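PDB 3IWT: molybdopterin biosynthesis protein MoaB from Sulfolobus tokodaii, which probably takes part in molybdenum cofactor biosynthesis as a molybdopterin-binding protein of the MogA/MoaB family, although its precise function remains unestablished. Local coordinates for residues Ile21-Ser26 with Ile67-Ala72; Ile37-Gly42 with Ile57-Val62; Ile50-Lys55 with Leu164-Val169; Lys71-Ala76 with Ile85-Gly90; Lys144-Leu149 with Gly170-Leu175. All blocks are in the same frame, centred on the assembly; numbering follows the deposited sequence.

In the fold
Starting from the N terminus, strand 17-23 enters the core, and interaction 1 closes the first loop when helix 66-77 settles over it. Nested inside that loop is interaction 2, which joins the start of helix 40-51 to strand 55-62, outermost in this chain's sheet. Interaction 3 begins at the other end of helix 40-51 and reaches the C-terminal helix more than a hundred residues later, so it crosses interactions 1 and 2. Within its span lies interaction 4, which shares Lys71 and Ala72 with interaction 1 and carries helix 66-77 onto strand 84-88. Interaction 5 crosses interaction 3, packing helix 154-176 against strand 145-150. Four contacts tie helices to the sheet; interaction 3 joins two helices.

Interaction 1: Ile21-Ser26 with Ile67-Ala72; sequences ITISTS and IKILKA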
# COMPACT_ATOMS: atom_id res chain seq x y z
N ILE A 21 22.96 -13.18 -10.89
CA ILE A 21 23.36 -11.79 -10.70
C ILE A 21 24.02 -11.61 -9.34
O ILE A 21 23.43 -11.91 -8.29
CB ILE A 21 22.17 -10.81 -10.84
CG1 ILE A 21 21.46 -10.98 -12.18
CG2 ILE A 21 22.62 -9.33 -10.62
CD1 ILE A 21 20.17 -10.13 -12.30
N THR A 22 25.25 -11.11 -9.33
CA THR A 22 25.93 -10.87 -8.05
C THR A 22 25.86 -9.38 -7.76
O THR A 22 26.22 -8.58 -8.60
CB THR A 22 27.38 -11.40 -8.08
OG1 THR A 22 27.34 -12.82 -8.19
CG2 THR A 22 28.15 -10.98 -6.81
N ILE A 23 25.37 -9.04 -6.56
CA ILE A 23 25.23 -7.64 -6.14
C ILE A 23 26.25 -7.39 -5.02
O ILE A 23 26.04 -7.80 -3.86
CB ILE A 23 23.79 -7.32 -5.69
CG1 ILE A 23 22.80 -7.71 -6.80
CG2 ILE A 23 23.66 -5.87 -5.34
CD1 ILE A 23 21.33 -7.62 -6.41
N SER A 24 27.36 -6.76 -5.38
CA SER A 24 28.51 -6.55 -4.48
C SER A 24 29.31 -5.34 -4.93
O SER A 24 29.96 -5.36 -5.99
CB SER A 24 29.43 -7.77 -4.47
OG SER A 24 30.62 -7.54 -3.70
N THR A 25 29.30 -4.29 -4.11
CA THR A 25 30.02 -3.06 -4.44
C THR A 25 31.53 -3.30 -4.47
O THR A 25 32.20 -2.91 -5.43
CB THR A 25 29.64 -1.93 -3.47
OG1 THR A 25 28.24 -1.65 -3.60
CG2 THR A 25 30.42 -0.64 -3.76
N SER A 26 32.06 -4.00 -3.46
CA SER A 26 33.52 -4.26 -3.40
C SER A 26 34.00 -4.99 -4.65
O SER A 26 34.96 -4.57 -5.28
CB SER A 26 33.90 -5.04 -2.15
OG SER A 26 33.23 -6.29 -2.06
N ILE A 67 19.82 1.91 -10.09
CA ILE A 67 19.76 1.88 -11.56
C ILE A 67 20.53 0.71 -12.12
O ILE A 67 20.06 0.02 -13.03
CB ILE A 67 20.28 3.19 -12.21
CG1 ILE A 67 19.42 4.39 -11.80
CG2 ILE A 67 20.29 3.08 -13.74
CD1 ILE A 67 18.00 4.29 -12.22
N LYS A 68 21.74 0.47 -11.60
CA LYS A 68 22.54 -0.66 -12.05
C LYS A 68 21.90 -2.02 -11.77
O LYS A 68 22.02 -2.94 -12.56
CB LYS A 68 23.97 -0.58 -11.49
CG LYS A 68 24.79 0.56 -12.14
CD LYS A 68 26.18 0.58 -11.55
CE LYS A 68 27.17 1.30 -12.40
NZ LYS A 68 26.82 2.66 -12.72
N ILE A 69 21.21 -2.12 -10.64
CA ILE A 69 20.53 -3.35 -10.26
C ILE A 69 19.31 -3.56 -11.16
O ILE A 69 19.11 -4.65 -11.70
CB ILE A 69 20.10 -3.31 -8.77
CG1 ILE A 69 21.31 -3.50 -7.83
CG2 ILE A 69 19.04 -4.37 -8.48
CD1 ILE A 69 20.94 -3.19 -6.34
N LEU A 70 18.54 -2.49 -11.40
CA LEU A 70 17.42 -2.58 -12.34
C LEU A 70 17.87 -3.02 -13.74
O LEU A 70 17.27 -3.90 -14.34
CB LEU A 70 16.67 -1.24 -12.44
CG LEU A 70 15.88 -0.72 -11.24
CD1 LEU A 70 15.45 0.78 -11.46
CD2 LEU A 70 14.66 -1.64 -10.97
N LYS A 71 18.94 -2.41 -14.25
CA LYS A 71 19.46 -2.76 -15.57
C LYS A 71 19.92 -4.23 -15.63
O LYS A 71 19.66 -4.90 -16.62
CB LYS A 71 20.63 -1.88 -15.96
CG LYS A 71 21.09 -2.19 -17.36
CD LYS A 71 22.50 -1.73 -17.64
CE LYS A 71 23.01 -2.26 -19.04
NZ LYS A 71 21.92 -2.31 -20.07
N ALA A 72 20.59 -4.72 -14.60
CA ALA A 72 21.00 -6.14 -14.54
C ALA A 72 19.78 -7.08 -14.62
O ALA A 72 19.78 -8.03 -15.37
CB ALA A 72 21.82 -6.44 -13.27
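Ile21 and Ile23, on the parallel strand 17-23, meet Ala72 and Ile69 of helix 66-77 where sheet and helix layers meet in the three-layer alpha/beta/alpha sandwich of this family. The helix links strand 55-62 to strand 84-88, and on its way it passes over the strand between them, a beta-alpha-beta crossover with its middle strand packed beneath. Ile21 illustrates how such a strand addresses a helix. Its CB points toward the helix and divides there. One branch, CG2, lies opposite the backbone N and comes to rest 4.0 Å from Ala72 CB, methyl against methyl. The other runs through CG1 in an extended chain (chi2 173°) that carries CD1 past the alanine to the helix backbone, where it touches Ala72 O at 3.7 Å and Ala72 C at 3.9 Å. The small alanine thus lets the longer side chain lie close to the helix surface. One turn back along the helix, isoleucine meets isoleucine. Ile69 does not aim straight at the strand, yet its end bends nearer and crosses Ile23 at about a right angle. No hydrogen bond joins the two segments, and all four touching residues are buried. Thr99 and Ser87 also flank Ile23, while Ile69 packs on Thr102 and Ile103. The far side of the helix faces a second subunit, where Leu70 meets Leu106 of that neighbouring chain. At the crossing itself, Ile23 CG2 lies 3.9 Å from Ile69 CD1 and 4.2 Å from Ile69 CG1.

Interaction 2: Ile37-Gly42 with Ile57-Val62; sequences IVDESG and IGYSLV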
# COMPACT_ATOMS: atom_id res chain seq x y z
N ILE A 37 38.88 -10.83 -8.81
CA ILE A 37 37.81 -10.97 -7.81
C ILE A 37 37.47 -12.45 -7.61
O ILE A 37 37.66 -13.27 -8.52
CB ILE A 37 36.54 -10.14 -8.18
CG1 ILE A 37 35.82 -10.71 -9.40
CG2 ILE A 37 36.92 -8.70 -8.47
CD1 ILE A 37 34.98 -9.65 -10.17
N VAL A 38 37.04 -12.81 -6.41
CA VAL A 38 36.46 -14.12 -6.16
C VAL A 38 35.00 -13.89 -5.75
O VAL A 38 34.73 -13.11 -4.84
CB VAL A 38 37.24 -14.88 -5.06
CG1 VAL A 38 36.52 -16.18 -4.65
CG2 VAL A 38 38.68 -15.16 -5.53
N ASP A 39 34.09 -14.55 -6.46
CA ASP A 39 32.67 -14.46 -6.21
C ASP A 39 32.22 -15.82 -5.71
O ASP A 39 31.68 -16.61 -6.47
CB ASP A 39 31.93 -14.07 -7.49
CG ASP A 39 30.43 -14.06 -7.33
OD1 ASP A 39 29.96 -14.13 -6.18
OD2 ASP A 39 29.74 -13.98 -8.35
N GLU A 40 32.44 -16.07 -4.42
CA GLU A 40 32.18 -17.37 -3.83
C GLU A 40 30.70 -17.75 -3.97
O GLU A 40 30.35 -18.86 -4.36
CB GLU A 40 32.58 -17.34 -2.34
CG GLU A 40 34.08 -17.04 -2.07
CD GLU A 40 34.41 -15.54 -1.90
OE1 GLU A 40 33.60 -14.68 -2.30
OE2 GLU A 40 35.49 -15.23 -1.37
N SER A 41 29.82 -16.81 -3.64
CA SER A 41 28.38 -17.07 -3.69
C SER A 41 27.87 -17.33 -5.11
O SER A 41 27.09 -18.24 -5.31
CB SER A 41 27.61 -15.91 -3.09
OG SER A 41 27.82 -15.90 -1.69
N GLY A 42 28.29 -16.51 -6.06
CA GLY A 42 27.88 -16.72 -7.47
C GLY A 42 28.38 -18.07 -7.96
O GLY A 42 27.66 -18.78 -8.68
N ILE A 57 22.76 -19.45 -18.40
CA ILE A 57 22.84 -18.79 -19.67
C ILE A 57 23.28 -17.34 -19.60
O ILE A 57 23.49 -16.73 -20.62
CB ILE A 57 21.60 -19.02 -20.55
CG1 ILE A 57 20.33 -18.45 -19.94
CG2 ILE A 57 21.49 -20.55 -20.88
CD1 ILE A 57 19.25 -18.33 -21.01
N GLY A 58 23.47 -16.80 -18.39
CA GLY A 58 24.10 -15.51 -18.27
C GLY A 58 24.46 -15.16 -16.85
O GLY A 58 24.02 -15.82 -15.91
N TYR A 59 25.29 -14.12 -16.71
CA TYR A 59 25.79 -13.68 -15.40
C TYR A 59 26.16 -12.22 -15.46
O TYR A 59 26.66 -11.74 -16.49
CB TYR A 59 27.03 -14.50 -15.02
CG TYR A 59 27.84 -13.95 -13.83
CD1 TYR A 59 27.38 -14.08 -12.52
CD2 TYR A 59 29.10 -13.37 -14.03
CE1 TYR A 59 28.12 -13.59 -11.44
CE2 TYR A 59 29.85 -12.89 -12.95
CZ TYR A 59 29.36 -13.00 -11.66
OH TYR A 59 30.13 -12.54 -10.60
N SER A 60 25.90 -11.50 -14.38
CA SER A 60 26.34 -10.12 -14.28
C SER A 60 26.71 -9.76 -12.85
O SER A 60 26.25 -10.41 -11.89
CB SER A 60 25.27 -9.17 -14.82
OG SER A 60 24.08 -9.27 -14.07
N LEU A 61 27.56 -8.75 -12.71
CA LEU A 61 28.01 -8.28 -11.42
C LEU A 61 27.77 -6.79 -11.37
O LEU A 61 28.18 -6.06 -12.28
CB LEU A 61 29.49 -8.61 -11.23
CG LEU A 61 30.26 -7.93 -10.08
CD1 LEU A 61 29.67 -8.32 -8.77
CD2 LEU A 61 31.76 -8.25 -10.15
N VAL A 62 27.08 -6.35 -10.33
CA VAL A 62 26.69 -4.95 -10.16
C VAL A 62 26.91 -4.53 -8.70
O VAL A 62 26.92 -5.39 -7.81
CB VAL A 62 25.22 -4.70 -10.59
CG1 VAL A 62 25.07 -4.88 -12.14
CG2 VAL A 62 24.22 -5.58 -9.82
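The phenol ring of Tyr59 and the carboxylate of Asp39 come at each other from opposite directions, their planes 28° apart. Asp39 OD2 lies at the ring's edge, near its plane, and takes a hydrogen bond of 2.7 Å from Tyr59 OH. That bond arrives on the anti side of the oxygen, tilted 29° from the carboxylate plane. Lys46 makes a cation-pi contact with the same ring, and Thr22 of the adjacent strand packs on it. Thr22 OG1 also bonds to Asp39 OD2, so this oxygen is gripped by two hydroxyl groups. The other oxygen serves the backbone: Gly42 N, 2.9 Å from Asp39 OD1, meets it from well above the carboxylate plane. With CG placed opposite its own backbone N (chi1 176°), Asp39 can face the sheet and still present OD1 to the first turn of the helix. Three bonds therefore fix the rotation of a buried carboxylate. Beside this polar cluster the contact turns apolar. Ile37 and Leu61 reach toward each other tip to tip, Ile37 CD1 lying a close 3.5 Å from Leu61 CD2, and Lys30 and Arg27 of helix 25-32 pack beside them. Asp39 illustrates a classic N-cap, here at the start of helix 40-51, whose capping side chain simultaneously ties that helix to strands 55-62 and 17-23 of the alpha/beta sandwich.

Interaction 3: Ile50-Lys55 with Leu164-Val169; sequences IENGHK and LILPEV
Leu166 sets one methyl on the amide of Asn52 and the other between Asn52 and His54, and this is the tight part of an otherwise superficial contact. The leucine crosses the asparagine side chain at about a right angle. Its CD1 rests against the amide, 3.5 Å from Asn52 ND2 and 3.7 Å from Asn52 CG. The second methyl, CD2, falls between neighbours, 4.0 Å from Asn52 CB and 4.1 Å from His54 CD2, where it approaches the imidazole at the edge, near the ring plane. The amide is not idle above this apolar partner, since Asn52 ND2 bonds to Leu48 O in its own helix. On the looser side a water takes over from direct packing. It lies in the plane of the His54 ring, 2.8 Å from His54 NE2, and donates to Leu166 O at the same distance. The opposite nitrogen, His54 ND1, pairs with Leu16 N, so the imidazole is held at both nitrogens and its rotation is fixed. Next to Leu166, Pro167 kinks the C-terminal helix; two residues before Leu166, Leu164 O hydrogen-bonds to Tyr133 OH of a third subunit. What places Asn52 and His54 beside the leucine is the end of helix 40-51: with His54 N bonded to Leu49 O and Gly53 N weakly to Ile50 O, Gly53, at positive phi, is the C-prime residue of a Schellman motif.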
# COMPACT_ATOMS: atom_id res chain seq x y z
N ILE A 50 24.32 -26.30 -12.07
CA ILE A 50 24.91 -27.22 -13.10
C ILE A 50 25.01 -28.70 -12.68
O ILE A 50 24.86 -29.68 -13.50
CB ILE A 50 26.32 -26.72 -13.53
CG1 ILE A 50 26.17 -25.41 -14.34
CG2 ILE A 50 27.05 -27.78 -14.35
CD1 ILE A 50 27.45 -24.63 -14.60
N GLU A 51 25.39 -28.91 -11.43
CA GLU A 51 25.47 -30.25 -10.84
C GLU A 51 24.10 -30.92 -10.87
O GLU A 51 24.00 -32.15 -10.90
CB GLU A 51 25.96 -30.13 -9.40
CG GLU A 51 25.95 -31.40 -8.59
CD GLU A 51 26.49 -31.16 -7.20
OE1 GLU A 51 27.71 -31.53 -6.99
OE2 GLU A 51 25.69 -30.58 -6.34
N ASN A 52 23.04 -30.10 -10.85
CA ASN A 52 21.66 -30.60 -10.83
C ASN A 52 20.96 -30.61 -12.19
O ASN A 52 19.74 -30.90 -12.26
CB ASN A 52 20.86 -29.82 -9.79
CG ASN A 52 21.11 -30.31 -8.39
OD1 ASN A 52 20.34 -31.12 -7.90
ND2 ASN A 52 22.21 -29.86 -7.75
N GLY A 53 21.72 -30.35 -13.27
CA GLY A 53 21.21 -30.66 -14.61
C GLY A 53 20.70 -29.43 -15.32
O GLY A 53 20.22 -29.51 -16.46
N HIS A 54 20.81 -28.28 -14.65
CA HIS A 54 20.38 -27.00 -15.21
C HIS A 54 21.51 -26.29 -15.95
O HIS A 54 22.67 -26.69 -15.88
CB HIS A 54 19.85 -26.11 -14.08
CG HIS A 54 18.73 -26.73 -13.32
ND1 HIS A 54 17.58 -27.17 -13.93
CD2 HIS A 54 18.61 -27.02 -12.01
CE1 HIS A 54 16.78 -27.69 -13.02
NE2 HIS A 54 17.38 -27.63 -11.85
N LYS A 55 21.16 -25.22 -16.65
CA LYS A 55 22.09 -24.44 -17.45
C LYS A 55 22.21 -23.01 -16.96
O LYS A 55 21.21 -22.41 -16.47
CB LYS A 55 21.63 -24.42 -18.91
CG LYS A 55 21.41 -25.78 -19.55
CD LYS A 55 22.69 -26.57 -19.57
CE LYS A 55 22.60 -27.79 -20.50
NZ LYS A 55 23.95 -28.44 -20.62
N LEU A 164 15.29 -25.08 -0.78
CA LEU A 164 14.09 -24.44 -1.32
C LEU A 164 13.99 -24.29 -2.85
O LEU A 164 12.91 -24.49 -3.40
CB LEU A 164 13.94 -23.05 -0.69
CG LEU A 164 13.86 -23.03 0.84
CD1 LEU A 164 13.58 -21.60 1.30
CD2 LEU A 164 12.80 -23.96 1.37
N ILE A 165 15.08 -23.95 -3.52
CA ILE A 165 15.04 -23.71 -4.95
C ILE A 165 15.10 -25.01 -5.75
O ILE A 165 14.19 -25.30 -6.53
CB ILE A 165 16.15 -22.70 -5.39
CG1 ILE A 165 15.97 -21.38 -4.62
CG2 ILE A 165 16.16 -22.53 -6.90
CD1 ILE A 165 17.00 -20.32 -4.97
N LEU A 166 16.15 -25.80 -5.56
CA LEU A 166 16.30 -27.03 -6.35
C LEU A 166 15.07 -27.97 -6.27
O LEU A 166 14.63 -28.47 -7.30
CB LEU A 166 17.61 -27.77 -6.00
CG LEU A 166 18.90 -27.02 -6.41
CD1 LEU A 166 20.16 -27.74 -5.88
CD2 LEU A 166 19.02 -26.78 -7.92
N PRO A 167 14.51 -28.20 -5.07
CA PRO A 167 13.36 -29.13 -4.96
C PRO A 167 12.03 -28.69 -5.57
O PRO A 167 11.22 -29.56 -5.93
CB PRO A 167 13.20 -29.29 -3.44
CG PRO A 167 14.50 -28.87 -2.86
CD PRO A 167 14.93 -27.74 -3.73
N GLU A 168 11.78 -27.39 -5.67
CA GLU A 168 10.47 -26.87 -6.08
C GLU A 168 10.44 -26.03 -7.35
O GLU A 168 9.36 -25.77 -7.85
CB GLU A 168 9.85 -26.03 -4.96
CG GLU A 168 9.56 -26.84 -3.70
CD GLU A 168 8.61 -28.00 -3.94
OE1 GLU A 168 7.74 -27.94 -4.82
OE2 GLU A 168 8.74 -28.99 -3.20
N VAL A 169 11.59 -25.58 -7.84
CA VAL A 169 11.61 -24.62 -8.94
C VAL A 169 11.01 -25.20 -10.23
O VAL A 169 10.35 -24.49 -10.98
CB VAL A 169 13.04 -24.04 -9.19
CG1 VAL A 169 13.96 -25.09 -9.76
CG2 VAL A 169 12.99 -22.80 -10.10
O HOH W 1 16.28 -28.88 -9.54

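Interaction 4: Lys71-Ala76 with Ile85-Gly90; sequences KAFTDA and IISTGG
Ile85, near the start of strand 84-88, uses both of its branches on helix 66-77. CD1, at the end of an extended chain, sits 3.8 Å from Ala76 CB, while CG2 touches the ring of Phe73, 3.8 Å from Phe73 CE2 and 4.0 Å from Phe73 CD2, at a slant that is neither face-on nor edge-on. Ile86 points away, to the opposite side of the sheet, where it packs on Leu161 and Ile165 of the C-terminal helix. Ser87 turns back to the helix. Its OG occupies the slot between the backbone N and the carbonyl carbon (chi1 67°), which brings it to the rim of the same ring, in plane and 3.5 Å from Phe73 CZ; Ser87 CB follows at 3.6 Å. Phe73 does not start out toward the strand, but its ring comes near it, the CD2-CE2 side at Ile85 and CZ at Ser87. Thr88 again faces the other layer, bonding through OG1 to Pro151 O. Gly89 and Gly90 then leave the strand with positive phi values, and Gly89 O accepts from Thr99 OG1. They belong to the TGGTG sequence of the MoCF_biosynth family, a turn that in relatives probably contributes to molybdopterin binding. Helix 71-76 and strand 85-88 run nearly antiparallel, at 160°, their axes 10.2 Å apart. Phe73 reaches beyond this strand to Val147 and Leu149 of strand 145-150 and back to Ile21 of strand 17-23. On the helix's outer side, Thr74 OG1 hydrogen-bonds to Thr74 OG1 of a second subunit, so the buried layer lies between the sheet and a subunit interface.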
# COMPACT_ATOMS: atom_id res chain seq x y z
N LYS A 71 18.94 -2.41 -14.25
CA LYS A 71 19.46 -2.76 -15.57
C LYS A 71 19.92 -4.23 -15.63
O LYS A 71 19.66 -4.90 -16.62
CB LYS A 71 20.63 -1.88 -15.96
CG LYS A 71 21.09 -2.19 -17.36
CD LYS A 71 22.50 -1.73 -17.64
CE LYS A 71 23.01 -2.26 -19.04
NZ LYS A 71 21.92 -2.31 -20.07
N ALA A 72 20.59 -4.72 -14.60
CA ALA A 72 21.00 -6.14 -14.54
C ALA A 72 19.78 -7.08 -14.62
O ALA A 72 19.78 -8.03 -15.37
CB ALA A 72 21.82 -6.44 -13.27
N PHE A 73 18.72 -6.76 -13.89
CA PHE A 73 17.51 -7.57 -13.94
C PHE A 73 16.72 -7.48 -15.24
O PHE A 73 16.27 -8.50 -15.74
CB PHE A 73 16.60 -7.27 -12.73
CG PHE A 73 17.02 -8.02 -11.48
CD1 PHE A 73 18.01 -7.52 -10.65
CD2 PHE A 73 16.41 -9.22 -11.12
CE1 PHE A 73 18.41 -8.21 -9.48
CE2 PHE A 73 16.79 -9.90 -9.95
CZ PHE A 73 17.79 -9.38 -9.14
N THR A 74 16.56 -6.27 -15.78
CA THR A 74 15.86 -6.12 -17.07
C THR A 74 16.61 -6.76 -18.23
O THR A 74 15.98 -7.34 -19.13
CB THR A 74 15.47 -4.63 -17.38
OG1 THR A 74 16.64 -3.79 -17.41
CG2 THR A 74 14.51 -4.14 -16.34
N ASP A 75 17.94 -6.66 -18.22
CA ASP A 75 18.75 -7.35 -19.19
C ASP A 75 18.48 -8.87 -19.16
O ASP A 75 18.39 -9.50 -20.21
CB ASP A 75 20.26 -7.09 -18.96
CG ASP A 75 20.74 -5.73 -19.51
OD1 ASP A 75 19.96 -5.00 -20.14
OD2 ASP A 75 21.92 -5.38 -19.27
N ALA A 76 18.34 -9.44 -17.97
CA ALA A 76 18.10 -10.88 -17.82
C ALA A 76 16.65 -11.25 -18.20
O ALA A 76 16.40 -12.24 -18.91
CB ALA A 76 18.43 -11.34 -16.39
N ILE A 85 15.85 -16.29 -12.59
CA ILE A 85 16.91 -15.36 -12.23
C ILE A 85 17.17 -15.53 -10.74
O ILE A 85 16.24 -15.49 -9.93
CB ILE A 85 16.51 -13.89 -12.51
CG1 ILE A 85 16.20 -13.68 -14.00
CG2 ILE A 85 17.64 -12.92 -12.01
CD1 ILE A 85 15.45 -12.36 -14.35
N ILE A 86 18.45 -15.68 -10.38
CA ILE A 86 18.87 -15.75 -8.99
C ILE A 86 19.92 -14.67 -8.74
O ILE A 86 20.94 -14.57 -9.44
CB ILE A 86 19.44 -17.13 -8.62
CG1 ILE A 86 18.43 -18.26 -8.90
CG2 ILE A 86 19.89 -17.15 -7.11
CD1 ILE A 86 18.95 -19.67 -8.56
N SER A 87 19.66 -13.83 -7.74
CA SER A 87 20.66 -12.86 -7.33
C SER A 87 21.19 -13.19 -5.96
O SER A 87 20.49 -13.77 -5.12
CB SER A 87 20.11 -11.42 -7.38
OG SER A 87 19.09 -11.21 -6.40
N THR A 88 22.43 -12.78 -5.72
CA THR A 88 23.03 -12.89 -4.40
C THR A 88 23.58 -11.54 -3.98
O THR A 88 24.39 -10.96 -4.69
CB THR A 88 24.16 -13.95 -4.36
OG1 THR A 88 24.87 -13.90 -3.10
CG2 THR A 88 25.16 -13.81 -5.51
N GLY A 89 23.14 -11.08 -2.81
CA GLY A 89 23.60 -9.83 -2.19
C GLY A 89 22.54 -8.77 -1.98
O GLY A 89 21.61 -8.61 -2.78
N GLY A 90 22.68 -8.07 -0.85
CA GLY A 90 21.93 -6.86 -0.57
C GLY A 90 20.53 -7.02 -0.04
O GLY A 90 19.69 -6.12 -0.23

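Interaction 5: Lys144-Leu149 with Gly170-Leu175; sequences KKIVYL and GHLVYL
Ile146 of the strand and Leu172 of the helix meet at a slant, each offering a branch to the other. Ile146 CG2 lies 4.0 Å from Leu172 CD2, and Ile146 CD1 comes equally near to Leu172 CG. The isoleucine chain is bent (chi2 -48°), which folds CD1 against the leucine and leaves CG1 to face Val173, 3.9 Å from Val173 CG2. Leu172 stretches toward the strand because its CG stands opposite the backbone N (chi1 -173°). Helix 154-176 covers one face of the sheet in this alpha/beta sandwich, opposite the face taken by helix 66-77, and here it runs at 138° to strand 145-149 with the axes only 8.7 Å apart. Tyr148 approaches Leu172 from the opposite direction. Its hydroxyl, rather than the ring, makes the close contact, with Tyr148 OH 3.4 Å from Leu172 CD2, and the methyl sits oblique to the ring plane. This buried oxygen finds its polar partner across a subunit boundary, in Tyr133 OH of a third subunit. Phe114 meets the Tyr148 ring edge-to-face, and Leu134 of the third subunit also packs on Leu172.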
# COMPACT_ATOMS: atom_id res chain seq x y z
N LYS A 144 6.65 -15.08 -17.26
CA LYS A 144 6.66 -16.52 -17.02
C LYS A 144 7.97 -16.96 -16.37
O LYS A 144 8.34 -18.13 -16.43
CB LYS A 144 6.47 -17.27 -18.34
CG LYS A 144 5.19 -16.86 -19.12
CD LYS A 144 3.90 -17.07 -18.28
CE LYS A 144 2.63 -16.79 -19.13
NZ LYS A 144 2.18 -15.37 -18.93
N LYS A 145 8.66 -16.01 -15.75
CA LYS A 145 9.96 -16.24 -15.12
C LYS A 145 9.89 -16.13 -13.58
O LYS A 145 9.10 -15.37 -13.05
CB LYS A 145 10.95 -15.23 -15.65
CG LYS A 145 11.05 -15.23 -17.23
CD LYS A 145 12.27 -14.48 -17.69
CE LYS A 145 12.21 -14.14 -19.17
NZ LYS A 145 12.13 -15.32 -20.08
N ILE A 146 10.72 -16.90 -12.90
CA ILE A 146 10.81 -16.89 -11.46
C ILE A 146 12.06 -16.09 -11.08
O ILE A 146 13.08 -16.12 -11.79
CB ILE A 146 10.92 -18.33 -10.89
CG1 ILE A 146 9.81 -19.23 -11.46
CG2 ILE A 146 10.91 -18.31 -9.34
CD1 ILE A 146 8.38 -18.64 -11.42
N VAL A 147 11.99 -15.38 -9.97
CA VAL A 147 13.11 -14.58 -9.51
C VAL A 147 13.34 -14.88 -8.03
O VAL A 147 12.39 -14.84 -7.26
CB VAL A 147 12.85 -13.07 -9.69
CG1 VAL A 147 14.02 -12.25 -9.12
CG2 VAL A 147 12.53 -12.70 -11.19
N TYR A 148 14.59 -15.19 -7.67
CA TYR A 148 14.97 -15.41 -6.27
C TYR A 148 16.02 -14.37 -5.91
O TYR A 148 17.05 -14.26 -6.58
CB TYR A 148 15.53 -16.81 -6.04
CG TYR A 148 14.55 -17.96 -6.22
CD1 TYR A 148 13.74 -18.37 -5.17
CD2 TYR A 148 14.47 -18.67 -7.43
CE1 TYR A 148 12.86 -19.45 -5.33
CE2 TYR A 148 13.58 -19.72 -7.59
CZ TYR A 148 12.79 -20.13 -6.53
OH TYR A 148 11.93 -21.20 -6.70
N LEU A 149 15.74 -13.61 -4.85
CA LEU A 149 16.66 -12.62 -4.33
C LEU A 149 17.28 -13.16 -3.05
O LEU A 149 16.64 -13.19 -2.00
CB LEU A 149 15.93 -11.30 -4.04
CG LEU A 149 15.05 -10.70 -5.14
CD1 LEU A 149 14.34 -9.40 -4.62
CD2 LEU A 149 15.86 -10.46 -6.44
N GLY A 170 11.23 -26.49 -10.47
CA GLY A 170 10.65 -27.16 -11.64
C GLY A 170 9.13 -27.05 -11.67
O GLY A 170 8.56 -26.61 -12.67
N HIS A 171 8.49 -27.44 -10.58
CA HIS A 171 7.02 -27.39 -10.45
C HIS A 171 6.49 -25.96 -10.49
O HIS A 171 5.43 -25.69 -11.08
CB HIS A 171 6.56 -28.09 -9.15
CG HIS A 171 5.08 -28.00 -8.92
ND1 HIS A 171 4.53 -27.38 -7.82
CD2 HIS A 171 4.03 -28.43 -9.67
CE1 HIS A 171 3.21 -27.44 -7.89
NE2 HIS A 171 2.88 -28.07 -9.01
N LEU A 172 7.21 -25.04 -9.88
CA LEU A 172 6.83 -23.63 -9.92
C LEU A 172 6.86 -23.04 -11.34
O LEU A 172 5.92 -22.34 -11.76
CB LEU A 172 7.77 -22.87 -8.99
CG LEU A 172 7.55 -21.41 -8.68
CD1 LEU A 172 6.12 -21.06 -8.20
CD2 LEU A 172 8.61 -21.07 -7.62
N VAL A 173 7.92 -23.31 -12.10
CA VAL A 173 7.97 -22.89 -13.51
C VAL A 173 6.81 -23.49 -14.34
O VAL A 173 6.14 -22.78 -15.12
CB VAL A 173 9.33 -23.26 -14.17
CG1 VAL A 173 9.25 -23.13 -15.70
CG2 VAL A 173 10.45 -22.41 -13.61
N TYR A 174 6.59 -24.79 -14.17
CA TYR A 174 5.46 -25.48 -14.79
C TYR A 174 4.14 -24.75 -14.46
O TYR A 174 3.35 -24.40 -15.34
CB TYR A 174 5.38 -26.97 -14.34
CG TYR A 174 4.00 -27.53 -14.60
CD1 TYR A 174 3.66 -28.03 -15.85
CD2 TYR A 174 3.01 -27.48 -13.61
CE1 TYR A 174 2.37 -28.48 -16.12
CE2 TYR A 174 1.72 -27.93 -13.86
CZ TYR A 174 1.40 -28.43 -15.12
OH TYR A 174 0.12 -28.87 -15.37
N LEU A 175 3.93 -24.52 -13.17
CA LEU A 175 2.68 -23.96 -12.65
C LEU A 175 2.39 -22.57 -13.23
O LEU A 175 1.30 -22.29 -13.71
CB LEU A 175 2.78 -23.89 -11.13
CG LEU A 175 1.55 -23.83 -10.27
CD1 LEU A 175 0.47 -24.77 -10.73
CD2 LEU A 175 2.01 -24.16 -8.84